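Aromatic amino acid beta-eliminating lyase/threonine aldolase (Exiguobacterium sibiricum, PDB 3LWS) is a pyridoxal-phosphate enzyme of the beta-eliminating lyase family, sharing the two-domain fold of the aminotransferase-like clan. Local coordinates at residues 306-311 / 350-355; 89-94 / 111-116; 179-184 / 286-291; 58-63 / 213-218; 14-19 / 335-340. One frame throughout, in Å; residues are numbered along the deposited sequence.

Contacts 2 and 4 reach the seven-stranded mixed sheet, at edge strand 114-117 and at strand 214-218, with centres about 23 Å apart. Contact 3 joins helix 179-186 to the start of strand 289-295, linking that sheet's layer to the four-stranded antiparallel sheet; it touches contact 4 through Leu179 and Leu60, and the two alternate along the chain. Contact 1 pairs helices 298-312 and 342-355. Contact 5, its centre about 17 Å from that of contact 1, brings residues 14-19 back to 335-340, so that contacts 2, 3 and 4 fall between its segments while it crosses contact 1. The N-terminal residues are joined to the C-terminal part: contacts far apart in sequence tie the layers of one fold together.

Contact 1: residues 306-311 / 350-355; sequences EQVQEE and ARLRQA
Glu311 and Arg351 make the polar link between two nearly antiparallel helices, whose short segments run at 158° with their axes 9.5 Å apart. Arg351 NE donates to Glu311 OE1 at 2.8 Å in an almost straight bond. The carboxylate oxygen lies in the guanidinium plane, yet the donor stands above the carboxylate plane, the two planes being 42° apart. The bend at chi2 of Arg351 (60°) places CD beside Glu311, 3.5 Å from OE1. Gln307 adds a second polar neighbour at the guanidinium edge: its OE1 is 3.3 Å from Arg351 NH2, at an angle too poor for a hydrogen bond, and its NE2 makes a weak one to Glu311 OE2.

The apolar part is carried by Val308. Its CG2 touches Ala355 CB at 3.7 Å and lies obliquely above the guanidinium, offset toward its rim, while CG1 lies 4.3 Å from Leu352 CB. Phe316 packs against both Val308 and Leu352, and Leu305 and Leu275 continue the apolar packing round Leu352.

This is antiparallel helix packing between helices 298-312 and 342-355 in the C-terminal part of the chain, with Val308 and Leu352 buried and the salt bridge at the more exposed side.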
# COMPACT_ATOMS: atom_id res chain seq x y z
N GLU A 306 -27.99 -23.12 -4.87
CA GLU A 306 -27.79 -22.92 -6.28
C GLU A 306 -29.15 -22.74 -6.97
O GLU A 306 -29.38 -21.77 -7.64
CB GLU A 306 -27.06 -24.13 -6.91
CG GLU A 306 -26.97 -24.07 -8.46
CD GLU A 306 -26.43 -25.34 -9.11
OE1 GLU A 306 -27.01 -26.45 -8.90
OE2 GLU A 306 -25.44 -25.23 -9.86
N GLN A 307 -30.04 -23.71 -6.79
CA GLN A 307 -31.35 -23.69 -7.42
C GLN A 307 -32.11 -22.43 -7.01
O GLN A 307 -32.49 -21.62 -7.87
CB GLN A 307 -32.11 -24.96 -7.05
CG GLN A 307 -33.43 -25.10 -7.80
CD GLN A 307 -34.18 -26.41 -7.53
OE1 GLN A 307 -34.00 -27.05 -6.49
NE2 GLN A 307 -35.04 -26.78 -8.45
N VAL A 308 -32.24 -22.21 -5.70
CA VAL A 308 -32.89 -21.01 -5.15
C VAL A 308 -32.38 -19.75 -5.81
O VAL A 308 -33.18 -18.92 -6.29
CB VAL A 308 -32.67 -20.91 -3.61
CG1 VAL A 308 -33.03 -19.53 -3.09
CG2 VAL A 308 -33.47 -21.98 -2.87
N GLN A 309 -31.05 -19.62 -5.90
CA GLN A 309 -30.42 -18.42 -6.40
C GLN A 309 -30.57 -18.26 -7.91
O GLN A 309 -30.89 -17.16 -8.37
CB GLN A 309 -28.94 -18.32 -5.93
CG GLN A 309 -28.89 -18.14 -4.41
CD GLN A 309 -27.52 -18.04 -3.76
OE1 GLN A 309 -27.44 -17.49 -2.67
NE2 GLN A 309 -26.47 -18.54 -4.41
N GLU A 310 -30.40 -19.35 -8.66
CA GLU A 310 -30.58 -19.33 -10.12
C GLU A 310 -31.95 -18.79 -10.46
O GLU A 310 -32.06 -17.88 -11.26
CB GLU A 310 -30.44 -20.75 -10.72
CG GLU A 310 -29.00 -21.20 -10.90
CD GLU A 310 -28.87 -22.69 -11.27
OE1 GLU A 310 -29.90 -23.40 -11.35
OE2 GLU A 310 -27.71 -23.13 -11.47
N GLU A 311 -32.97 -19.34 -9.81
CA GLU A 311 -34.35 -19.06 -10.13
C GLU A 311 -34.78 -17.66 -9.74
O GLU A 311 -35.37 -16.96 -10.57
CB GLU A 311 -35.28 -20.06 -9.44
CG GLU A 311 -35.20 -21.46 -10.04
CD GLU A 311 -35.99 -22.46 -9.25
OE1 GLU A 311 -36.94 -22.05 -8.55
OE2 GLU A 311 -35.66 -23.66 -9.31
N ALA A 350 -39.62 -17.14 0.19
CA ALA A 350 -40.56 -18.27 0.02
C ALA A 350 -39.86 -19.41 -0.75
O ALA A 350 -39.96 -20.60 -0.38
CB ALA A 350 -41.84 -17.82 -0.71
N ARG A 351 -39.12 -19.03 -1.79
CA ARG A 351 -38.36 -20.01 -2.55
C ARG A 351 -37.27 -20.68 -1.72
O ARG A 351 -37.05 -21.90 -1.85
CB ARG A 351 -37.75 -19.40 -3.80
CG ARG A 351 -37.10 -20.46 -4.73
CD ARG A 351 -38.09 -21.55 -5.24
NE ARG A 351 -37.37 -22.67 -5.87
CZ ARG A 351 -36.92 -23.75 -5.23
NH1 ARG A 351 -37.11 -23.93 -3.92
NH2 ARG A 351 -36.26 -24.68 -5.91
N LEU A 352 -36.61 -19.90 -0.87
CA LEU A 352 -35.64 -20.44 0.07
C LEU A 352 -36.35 -21.33 1.08
O LEU A 352 -35.87 -22.42 1.37
CB LEU A 352 -34.85 -19.31 0.75
CG LEU A 352 -33.82 -19.76 1.80
CD1 LEU A 352 -32.70 -20.60 1.15
CD2 LEU A 352 -33.26 -18.56 2.55
N ARG A 353 -37.51 -20.90 1.58
CA ARG A 353 -38.33 -21.73 2.47
C ARG A 353 -38.71 -23.08 1.85
O ARG A 353 -38.70 -24.10 2.53
CB ARG A 353 -39.61 -20.99 2.93
CG ARG A 353 -39.53 -20.44 4.34
CD ARG A 353 -40.83 -19.80 4.85
NE ARG A 353 -40.84 -18.36 4.62
CZ ARG A 353 -41.47 -17.72 3.64
NH1 ARG A 353 -42.25 -18.34 2.78
NH2 ARG A 353 -41.33 -16.42 3.56
N GLN A 354 -39.03 -23.08 0.55
CA GLN A 354 -39.29 -24.33 -0.18
C GLN A 354 -38.07 -25.29 -0.20
O GLN A 354 -38.26 -26.48 -0.23
CB GLN A 354 -39.71 -24.06 -1.64
CG GLN A 354 -41.18 -23.79 -1.87
CD GLN A 354 -41.52 -23.69 -3.38
OE1 GLN A 354 -40.68 -23.95 -4.26
NE2 GLN A 354 -42.76 -23.34 -3.67
N ALA A 355 -36.85 -24.76 -0.21
CA ALA A 355 -35.63 -25.58 -0.18
C ALA A 355 -35.31 -26.20 1.18
O ALA A 355 -34.67 -27.24 1.23
CB ALA A 355 -34.43 -24.79 -0.66

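Contact 2: residues 89-94 / 111-116; sequences RTVAYH and HPIETI
Val91 and Thr115 sit side by side in a parallel strand pair, the two ends of a beta-alpha-beta crossover in which helices 98-101 and 106-110 connect strand 90-93 to the edge strand 114-117. The backbone ladder is regular: Glu114 N donates to Arg89 O, Val91 N to Glu114 O, Ile116 N to Val91 O and Tyr93 N to Ile116 O.

The tight side is the face of Val91 and Thr115. Val91 CG2 meets Thr115 CG2 at 3.7 Å, and its other branch, CG1, reaches Ile113 CG2 at 3.9 Å. In Tyr93 a chi1 of 48° puts CG between the backbone N and the carbonyl carbon; the ring passes Thr115 obliquely, with OH 3.2 Å from Thr115 CG2. The phenol and Thr115 OG1 are both hydrogen-bonded to Glu100 OE1, while Leu79 and Leu107 from the neighbouring helices cover the same face.

On the other face, Ala92 packs beside Ile116 toward the far end, and Ile116 CD1 rests 3.7 Å from Thr90 CG2. Toward the start of the strands this face is looser, and one water bridges Thr90 OG1 and Glu114 OE1, donating to the latter at 2.6 Å. At the exposed end, Arg89 lays its guanidinium flat across Pro112, whose CG stands 3.3 Å above the centre of the plane.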
# COMPACT_ATOMS: atom_id res chain seq x y z
N ARG A 89 8.05 -8.47 25.21
CA ARG A 89 7.86 -9.05 23.88
C ARG A 89 6.67 -10.00 23.76
O ARG A 89 6.62 -10.78 22.83
CB ARG A 89 9.13 -9.76 23.46
CG ARG A 89 10.28 -8.78 23.29
CD ARG A 89 11.52 -9.45 22.84
NE ARG A 89 12.42 -8.48 22.27
CZ ARG A 89 13.46 -8.79 21.51
NH1 ARG A 89 13.75 -10.05 21.28
NH2 ARG A 89 14.23 -7.84 21.00
N THR A 90 5.72 -9.92 24.68
CA THR A 90 4.55 -10.81 24.62
C THR A 90 3.28 -9.98 24.52
O THR A 90 3.11 -9.00 25.24
CB THR A 90 4.48 -11.76 25.84
OG1 THR A 90 5.64 -12.61 25.83
CG2 THR A 90 3.21 -12.62 25.79
N VAL A 91 2.39 -10.37 23.61
CA VAL A 91 1.09 -9.73 23.44
C VAL A 91 0.01 -10.82 23.60
O VAL A 91 0.29 -12.00 23.42
CB VAL A 91 0.98 -8.99 22.09
CG1 VAL A 91 2.11 -7.94 21.95
CG2 VAL A 91 1.00 -9.98 20.94
N ALA A 92 -1.19 -10.42 23.97
CA ALA A 92 -2.27 -11.35 24.08
C ALA A 92 -3.52 -10.90 23.29
O ALA A 92 -3.84 -9.69 23.16
CB ALA A 92 -2.61 -11.62 25.56
N TYR A 93 -4.22 -11.89 22.76
CA TYR A 93 -5.45 -11.67 22.02
C TYR A 93 -6.22 -12.98 21.83
O TYR A 93 -5.76 -14.05 22.28
CB TYR A 93 -5.18 -10.98 20.66
CG TYR A 93 -4.07 -11.55 19.78
CD1 TYR A 93 -4.03 -12.88 19.46
CD2 TYR A 93 -3.12 -10.71 19.21
CE1 TYR A 93 -3.03 -13.41 18.63
CE2 TYR A 93 -2.13 -11.24 18.33
CZ TYR A 93 -2.11 -12.60 18.08
OH TYR A 93 -1.18 -13.16 17.26
N HIS A 94 -7.41 -12.89 21.24
CA HIS A 94 -8.25 -14.07 20.92
C HIS A 94 -7.51 -15.04 19.96
O HIS A 94 -6.78 -14.58 19.09
CB HIS A 94 -9.57 -13.57 20.28
CG HIS A 94 -10.64 -14.62 20.16
ND1 HIS A 94 -10.74 -15.48 19.08
CD2 HIS A 94 -11.63 -14.97 21.02
CE1 HIS A 94 -11.75 -16.32 19.29
NE2 HIS A 94 -12.31 -16.02 20.45
N HIS A 111 8.78 -9.29 13.81
CA HIS A 111 9.16 -8.75 15.11
C HIS A 111 9.40 -9.89 16.10
O HIS A 111 8.78 -10.96 15.99
CB HIS A 111 8.05 -7.83 15.64
CG HIS A 111 7.59 -6.83 14.64
ND1 HIS A 111 8.20 -5.60 14.49
CD2 HIS A 111 6.63 -6.90 13.69
CE1 HIS A 111 7.62 -4.95 13.51
NE2 HIS A 111 6.67 -5.72 13.00
N PRO A 112 10.32 -9.69 17.07
CA PRO A 112 10.57 -10.76 18.03
C PRO A 112 9.46 -10.73 19.08
O PRO A 112 9.67 -10.37 20.22
CB PRO A 112 11.95 -10.38 18.61
CG PRO A 112 12.03 -8.93 18.49
CD PRO A 112 11.26 -8.58 17.23
N ILE A 113 8.24 -11.09 18.65
CA ILE A 113 7.08 -10.98 19.50
C ILE A 113 6.32 -12.32 19.58
O ILE A 113 6.15 -13.06 18.58
CB ILE A 113 6.17 -9.80 19.10
CG1 ILE A 113 6.89 -8.46 19.31
CG2 ILE A 113 4.87 -9.84 19.91
CD1 ILE A 113 6.15 -7.26 18.81
N GLU A 114 5.91 -12.66 20.81
CA GLU A 114 5.19 -13.91 21.08
C GLU A 114 3.78 -13.56 21.49
O GLU A 114 3.54 -12.48 21.99
CB GLU A 114 5.91 -14.71 22.18
CG GLU A 114 7.29 -15.17 21.71
CD GLU A 114 8.07 -16.02 22.73
OE1 GLU A 114 7.73 -16.01 23.95
OE2 GLU A 114 9.02 -16.71 22.29
N THR A 115 2.86 -14.49 21.26
CA THR A 115 1.46 -14.25 21.50
C THR A 115 0.87 -15.31 22.44
O THR A 115 1.16 -16.50 22.28
CB THR A 115 0.70 -14.15 20.14
OG1 THR A 115 0.66 -15.43 19.51
CG2 THR A 115 1.42 -13.21 19.18
N ILE A 116 0.12 -14.87 23.43
CA ILE A 116 -0.68 -15.75 24.28
C ILE A 116 -2.08 -15.67 23.75
O ILE A 116 -2.62 -14.56 23.63
CB ILE A 116 -0.71 -15.30 25.75
CG1 ILE A 116 0.68 -15.42 26.38
CG2 ILE A 116 -1.79 -16.08 26.56
CD1 ILE A 116 0.80 -14.73 27.72
O HOH W 1 6.49 -15.17 26.09

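Contact 3: residues 179-184 / 286-291; sequences LFEMLP and VSNMFH
Glu181 meets Asn288 along its aliphatic stem. Its CB lies 3.3 Å from Asn288 OD1. CG, anti to the carbonyl carbon (chi1 -67°), comes closer still, 3.1 Å from the same oxygen. There a chi2 of 87° turns CD aside; beyond it OE2 accepts at 2.7 Å from a water that in turn accepts from Asn288 ND2. OE2 also receives a weak hydrogen bond from Gly207 N, the residue after Lys206, which carries pyridoxal phosphate. The carboxylate thus ties this contact to the cofactor's neighbourhood, while Asn288 ND2 holds its other partner, Val333 O.

At the backbone of the same residue, a second water donates to Glu181 O and to Val286 O. The selenomethionine Met182 packs alongside: CE touches Val286 CG2 at 3.8 Å, and SE lies as close to Ser287 CB. Ser287 OG accepts from Met289 N, an ST turn that leads the loop into the strand.

The contact is buried between helix 179-186, backed by helix 190-194 through Leu179 and Leu183, and the start of strand 289-295, which pairs with strand 326-332 and lies against helix 258-273 through Tyr261 and Phe272.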
# COMPACT_ATOMS: atom_id res chain seq x y z
N LEU A 179 -15.69 -1.26 13.95
CA LEU A 179 -16.19 -0.41 15.06
C LEU A 179 -17.49 0.34 14.72
O LEU A 179 -18.39 0.42 15.55
CB LEU A 179 -15.16 0.60 15.55
CG LEU A 179 -15.61 1.59 16.68
CD1 LEU A 179 -15.89 0.93 17.96
CD2 LEU A 179 -14.53 2.62 16.93
N PHE A 180 -17.59 0.91 13.52
CA PHE A 180 -18.78 1.70 13.18
C PHE A 180 -20.03 0.83 13.26
O PHE A 180 -21.07 1.29 13.75
CB PHE A 180 -18.63 2.34 11.80
CG PHE A 180 -17.42 3.24 11.72
CD1 PHE A 180 -17.41 4.47 12.41
CD2 PHE A 180 -16.28 2.84 11.06
CE1 PHE A 180 -16.28 5.29 12.41
CE2 PHE A 180 -15.14 3.67 11.04
CZ PHE A 180 -15.15 4.90 11.72
N GLU A 181 -19.87 -0.44 12.89
CA GLU A 181 -20.94 -1.38 12.84
C GLU A 181 -21.50 -1.66 14.21
O GLU A 181 -22.67 -2.04 14.32
CB GLU A 181 -20.50 -2.72 12.20
CG GLU A 181 -20.15 -2.64 10.74
CD GLU A 181 -18.70 -2.27 10.46
OE1 GLU A 181 -18.17 -1.40 11.17
OE2 GLU A 181 -18.10 -2.86 9.52
N MSE A 182 -20.66 -1.50 15.24
CA MSE A 182 -21.02 -1.79 16.63
C MSE A 182 -21.70 -0.63 17.39
O MSE A 182 -22.26 -0.83 18.47
CB MSE A 182 -19.79 -2.20 17.43
CG MSE A 182 -19.22 -3.52 17.06
SE MSE A 182 -20.50 -4.96 17.32
CE MSE A 182 -21.35 -4.57 19.01
N LEU A 183 -21.62 0.58 16.84
CA LEU A 183 -22.12 1.76 17.55
C LEU A 183 -23.65 1.75 17.80
O LEU A 183 -24.08 2.10 18.88
CB LEU A 183 -21.59 3.06 16.91
CG LEU A 183 -20.05 3.15 16.85
CD1 LEU A 183 -19.54 4.48 16.34
CD2 LEU A 183 -19.42 2.85 18.19
N PRO A 184 -24.47 1.31 16.82
CA PRO A 184 -25.90 1.25 17.12
C PRO A 184 -26.21 0.43 18.36
O PRO A 184 -26.94 0.89 19.23
CB PRO A 184 -26.49 0.63 15.84
CG PRO A 184 -25.56 1.02 14.81
CD PRO A 184 -24.22 0.96 15.42
N VAL A 286 -25.59 -8.45 17.01
CA VAL A 286 -25.37 -7.24 17.77
C VAL A 286 -24.77 -6.17 16.85
O VAL A 286 -24.24 -5.17 17.33
CB VAL A 286 -24.45 -7.47 19.05
CG1 VAL A 286 -25.12 -8.40 20.03
CG2 VAL A 286 -23.02 -7.96 18.69
N SER A 287 -24.86 -6.40 15.53
CA SER A 287 -24.30 -5.54 14.51
C SER A 287 -24.91 -5.91 13.15
O SER A 287 -25.92 -6.60 13.09
CB SER A 287 -22.80 -5.76 14.44
OG SER A 287 -22.53 -7.04 13.91
N ASN A 288 -24.28 -5.49 12.06
CA ASN A 288 -24.76 -5.82 10.73
C ASN A 288 -24.40 -7.24 10.30
O ASN A 288 -24.77 -7.64 9.22
CB ASN A 288 -24.24 -4.84 9.68
CG ASN A 288 -22.75 -4.91 9.53
OD1 ASN A 288 -22.04 -5.11 10.50
ND2 ASN A 288 -22.28 -4.81 8.29
N MSE A 289 -23.69 -7.98 11.14
CA MSE A 289 -23.15 -9.27 10.73
C MSE A 289 -23.62 -10.40 11.61
O MSE A 289 -24.01 -10.21 12.77
CB MSE A 289 -21.61 -9.21 10.72
CG MSE A 289 -20.97 -9.39 12.10
SE MSE A 289 -19.07 -9.74 11.94
CE MSE A 289 -19.13 -11.57 11.25
N PHE A 290 -23.56 -11.59 11.03
CA PHE A 290 -23.68 -12.84 11.74
C PHE A 290 -23.10 -13.97 10.88
O PHE A 290 -22.83 -13.78 9.68
CB PHE A 290 -25.13 -13.12 12.12
CG PHE A 290 -26.11 -13.05 10.97
CD1 PHE A 290 -26.77 -11.87 10.66
CD2 PHE A 290 -26.41 -14.19 10.22
CE1 PHE A 290 -27.71 -11.81 9.62
CE2 PHE A 290 -27.33 -14.14 9.18
CZ PHE A 290 -27.99 -12.96 8.89
N HIS A 291 -22.94 -15.15 11.46
CA HIS A 291 -22.66 -16.32 10.63
C HIS A 291 -23.91 -17.13 10.46
O HIS A 291 -24.72 -17.22 11.36
CB HIS A 291 -21.52 -17.18 11.19
CG HIS A 291 -20.17 -16.55 11.06
ND1 HIS A 291 -19.04 -17.11 11.61
CD2 HIS A 291 -19.77 -15.39 10.46
CE1 HIS A 291 -18.00 -16.32 11.37
NE2 HIS A 291 -18.41 -15.29 10.66
O HOH W 2 -19.23 -5.01 8.32
O HOH W 3 -24.36 -2.54 16.36

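Contact 4: residues 58-63 / 213-218; sequences DVLGMD and GAILAG
Leu60 and Met62, on either side of Gly61 in sequence, direct their CB atoms toward the strand and meet at Ala217. Leu60 reaches in with a single branch: CD1 stands 3.8 Å from Ala217 CB and 4.3 Å from Ile215 CG2. Ile215 and Ala217 both point toward the helix, being alternate residues on one face of strand 214-218, whereas Leu216 between them points the other way, onto helix 220-232.

Met62, a selenomethionine, approaches further along the strand. Its CG, anti to the carbonyl carbon (chi1 -65°), lies 3.9 Å from Ala217 CB. The bend at chi2 puts SE 3.8 Å from Gly218 CA, and CE continues beyond. Met62 CB packs on Gly218 N at 3.6 Å. This placing is consistent with the Schellman motif that ends helix 49-60, with Gly61 at positive phi as its C-prime residue.

Ala190, Ala194, Ile200 and Ile202 close round the same side chains. The side chains meet carbon to carbon, and selenium rests on the Gly218 backbone, while the strand makes backbone bonds with its neighbours 64-68 and 199-203; the seating of this helix end on the sheet is thus mainly apolar packing.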
# COMPACT_ATOMS: atom_id res chain seq x y z
N ASP A 58 -9.86 13.25 15.65
CA ASP A 58 -11.03 13.83 16.32
C ASP A 58 -12.15 12.85 16.49
O ASP A 58 -12.75 12.78 17.55
CB ASP A 58 -11.58 15.02 15.53
CG ASP A 58 -10.74 16.26 15.66
OD1 ASP A 58 -9.83 16.32 16.53
OD2 ASP A 58 -11.02 17.21 14.88
N VAL A 59 -12.46 12.08 15.44
CA VAL A 59 -13.58 11.15 15.49
C VAL A 59 -13.34 10.09 16.55
O VAL A 59 -14.26 9.70 17.26
CB VAL A 59 -13.84 10.43 14.15
CG1 VAL A 59 -14.80 9.26 14.36
CG2 VAL A 59 -14.35 11.41 13.12
N LEU A 60 -12.10 9.66 16.68
CA LEU A 60 -11.77 8.68 17.71
C LEU A 60 -11.36 9.32 19.03
O LEU A 60 -11.14 8.62 19.99
CB LEU A 60 -10.69 7.73 17.20
CG LEU A 60 -11.09 6.95 15.93
CD1 LEU A 60 -9.90 6.22 15.30
CD2 LEU A 60 -12.21 5.96 16.22
N GLY A 61 -11.22 10.64 19.08
CA GLY A 61 -10.84 11.34 20.34
C GLY A 61 -9.43 11.04 20.80
O GLY A 61 -9.19 10.93 21.99
N MSE A 62 -8.50 10.90 19.86
CA MSE A 62 -7.09 10.62 20.13
C MSE A 62 -6.25 11.82 19.70
O MSE A 62 -6.68 12.59 18.84
CB MSE A 62 -6.61 9.40 19.32
CG MSE A 62 -7.31 8.06 19.71
SE MSE A 62 -6.79 7.35 21.44
CE MSE A 62 -8.62 6.91 21.94
N ASP A 63 -5.04 11.91 20.26
CA ASP A 63 -4.13 13.02 20.02
C ASP A 63 -3.77 13.13 18.53
O ASP A 63 -3.57 14.21 18.02
CB ASP A 63 -2.80 12.82 20.78
CG ASP A 63 -2.90 13.01 22.31
OD1 ASP A 63 -3.97 13.35 22.84
OD2 ASP A 63 -1.83 12.80 22.96
N GLY A 213 -7.55 0.57 2.94
CA GLY A 213 -6.92 1.57 3.77
C GLY A 213 -7.43 1.57 5.19
O GLY A 213 -8.53 1.06 5.47
N ALA A 214 -6.64 2.17 6.07
CA ALA A 214 -6.85 2.09 7.53
C ALA A 214 -6.40 3.34 8.25
O ALA A 214 -5.59 4.10 7.73
CB ALA A 214 -6.09 0.88 8.08
N ILE A 215 -6.94 3.56 9.44
CA ILE A 215 -6.42 4.56 10.36
C ILE A 215 -5.97 3.88 11.67
O ILE A 215 -6.68 3.11 12.22
CB ILE A 215 -7.47 5.69 10.67
CG1 ILE A 215 -7.49 6.75 9.56
CG2 ILE A 215 -7.17 6.33 11.99
CD1 ILE A 215 -6.34 7.77 9.59
N LEU A 216 -4.75 4.18 12.11
CA LEU A 216 -4.23 3.81 13.42
C LEU A 216 -4.16 5.10 14.23
O LEU A 216 -3.50 6.03 13.81
CB LEU A 216 -2.81 3.27 13.29
CG LEU A 216 -2.08 3.01 14.61
CD1 LEU A 216 -2.87 1.95 15.45
CD2 LEU A 216 -0.60 2.57 14.32
N ALA A 217 -4.85 5.15 15.36
CA ALA A 217 -4.90 6.38 16.15
C ALA A 217 -4.50 6.11 17.60
O ALA A 217 -4.68 5.01 18.14
CB ALA A 217 -6.27 7.01 16.05
N GLY A 218 -3.97 7.14 18.23
CA GLY A 218 -3.48 7.05 19.61
C GLY A 218 -2.75 8.32 20.05
O GLY A 218 -2.94 9.38 19.47

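Contact 5: residues 14-19 / 335-340; sequences GQISGH and DAYGEL
His19, its CG anti to the carbonyl carbon (chi1 -78°) and its ring turned by chi2 to -51°, brings ND1 against Asp335 N; on the other side of the contact Tyr337 CG stands anti to its backbone N (chi1 -174°), and the ring turns an edge, at CD1, to Ile16. Within this pyridoxal-phosphate enzyme of the aminotransferase-like clan, the N-terminal segment, from strand 14-15 (which pairs in parallel with strand 314-315), packs on the loop between strand 326-332 and helix 342-355.

Asp335 N donates to His19 ND1 at 2.9 Å, nearly straight though tilted from the ring plane. His19 NE2 is engaged by Gly207 O, beside the cofactor-bearing Lys206, and the carboxylate of Asp335 is held by Arg254, Arg257 and Tyr261. One residue on, Ala336 N donates to Gly18 O at 3.0 Å, and Ala336 CB lies 3.2 Å from that same oxygen.

The apolar half rests on Ile16, whose CG2 touches Tyr337 CD1 at 4.0 Å and lies 4.2 Å from Leu340 CD1. Leu268 of helix 258-273 backs Ile16 and Tyr337. Leu340 CD2 meets the backbone at Gly14 CA, 3.9 Å away. Water finishes the seam: one molecule accepts from Tyr337 N, and another accepts from Gln15 N and donates to Ala336 O at 2.8 Å.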
# COMPACT_ATOMS: atom_id res chain seq x y z
N GLY A 14 -29.57 -9.08 -7.16
CA GLY A 14 -29.54 -8.43 -5.86
C GLY A 14 -29.07 -9.40 -4.80
O GLY A 14 -29.13 -10.61 -5.01
N GLN A 15 -28.63 -8.87 -3.67
CA GLN A 15 -28.05 -9.67 -2.60
C GLN A 15 -28.51 -9.15 -1.26
O GLN A 15 -28.79 -7.93 -1.12
CB GLN A 15 -26.52 -9.63 -2.62
CG GLN A 15 -25.89 -10.09 -3.89
CD GLN A 15 -25.78 -8.99 -4.92
OE1 GLN A 15 -25.46 -7.85 -4.57
NE2 GLN A 15 -26.04 -9.32 -6.19
N ILE A 16 -28.55 -10.05 -0.27
CA ILE A 16 -28.81 -9.66 1.10
C ILE A 16 -27.56 -9.06 1.77
O ILE A 16 -27.68 -8.20 2.65
CB ILE A 16 -29.41 -10.82 1.95
CG1 ILE A 16 -28.45 -12.00 2.01
CG2 ILE A 16 -30.78 -11.24 1.35
CD1 ILE A 16 -28.88 -13.11 2.94
N SER A 17 -26.38 -9.52 1.37
CA SER A 17 -25.15 -9.11 2.02
C SER A 17 -24.39 -8.18 1.14
O SER A 17 -24.56 -8.18 -0.08
CB SER A 17 -24.26 -10.29 2.34
OG SER A 17 -23.83 -10.93 1.14
N GLY A 18 -23.55 -7.38 1.77
CA GLY A 18 -22.67 -6.47 1.05
C GLY A 18 -23.27 -5.20 0.51
O GLY A 18 -24.42 -4.82 0.80
N HIS A 19 -22.45 -4.55 -0.29
CA HIS A 19 -22.75 -3.25 -0.80
C HIS A 19 -23.00 -3.23 -2.29
O HIS A 19 -23.31 -2.17 -2.82
CB HIS A 19 -21.58 -2.32 -0.50
CG HIS A 19 -21.55 -1.85 0.91
ND1 HIS A 19 -22.64 -1.29 1.52
CD2 HIS A 19 -20.55 -1.83 1.82
CE1 HIS A 19 -22.33 -0.97 2.77
NE2 HIS A 19 -21.07 -1.29 2.98
N ASP A 335 -25.50 -1.78 1.73
CA ASP A 335 -26.45 -1.08 0.85
C ASP A 335 -27.26 -2.04 -0.02
O ASP A 335 -28.37 -1.71 -0.40
CB ASP A 335 -25.72 -0.05 -0.04
CG ASP A 335 -25.38 1.22 0.70
OD1 ASP A 335 -25.95 1.49 1.77
OD2 ASP A 335 -24.53 1.97 0.19
N ALA A 336 -26.74 -3.23 -0.30
CA ALA A 336 -27.42 -4.15 -1.20
C ALA A 336 -28.81 -4.58 -0.74
O ALA A 336 -29.75 -4.54 -1.55
CB ALA A 336 -26.54 -5.34 -1.52
N TYR A 337 -28.95 -4.96 0.54
CA TYR A 337 -30.21 -5.41 1.08
C TYR A 337 -31.32 -4.38 0.89
O TYR A 337 -32.42 -4.73 0.49
CB TYR A 337 -30.12 -5.73 2.57
CG TYR A 337 -31.39 -6.33 3.15
CD1 TYR A 337 -31.78 -7.61 2.80
CD2 TYR A 337 -32.18 -5.62 4.04
CE1 TYR A 337 -32.92 -8.17 3.32
CE2 TYR A 337 -33.32 -6.17 4.58
CZ TYR A 337 -33.68 -7.46 4.21
OH TYR A 337 -34.80 -8.07 4.69
N GLY A 338 -31.02 -3.13 1.20
CA GLY A 338 -32.02 -2.05 1.10
C GLY A 338 -32.49 -1.75 -0.31
O GLY A 338 -33.43 -1.00 -0.50
N GLU A 339 -31.82 -2.31 -1.32
CA GLU A 339 -32.25 -2.19 -2.72
C GLU A 339 -33.20 -3.34 -3.12
O GLU A 339 -33.69 -3.38 -4.25
CB GLU A 339 -31.02 -2.07 -3.63
CG GLU A 339 -30.26 -0.70 -3.44
CD GLU A 339 -28.83 -0.65 -3.98
OE1 GLU A 339 -28.50 -1.47 -4.87
OE2 GLU A 339 -28.02 0.22 -3.52
N LEU A 340 -33.44 -4.27 -2.22
CA LEU A 340 -34.43 -5.33 -2.47
C LEU A 340 -35.78 -4.86 -1.99
O LEU A 340 -35.96 -4.59 -0.80
CB LEU A 340 -34.07 -6.61 -1.72
CG LEU A 340 -32.63 -7.10 -1.88
CD1 LEU A 340 -32.50 -8.42 -1.17
CD2 LEU A 340 -32.23 -7.21 -3.36
O HOH W 4 -29.27 -5.97 -3.96
O HOH W 5 -26.52 -5.69 2.09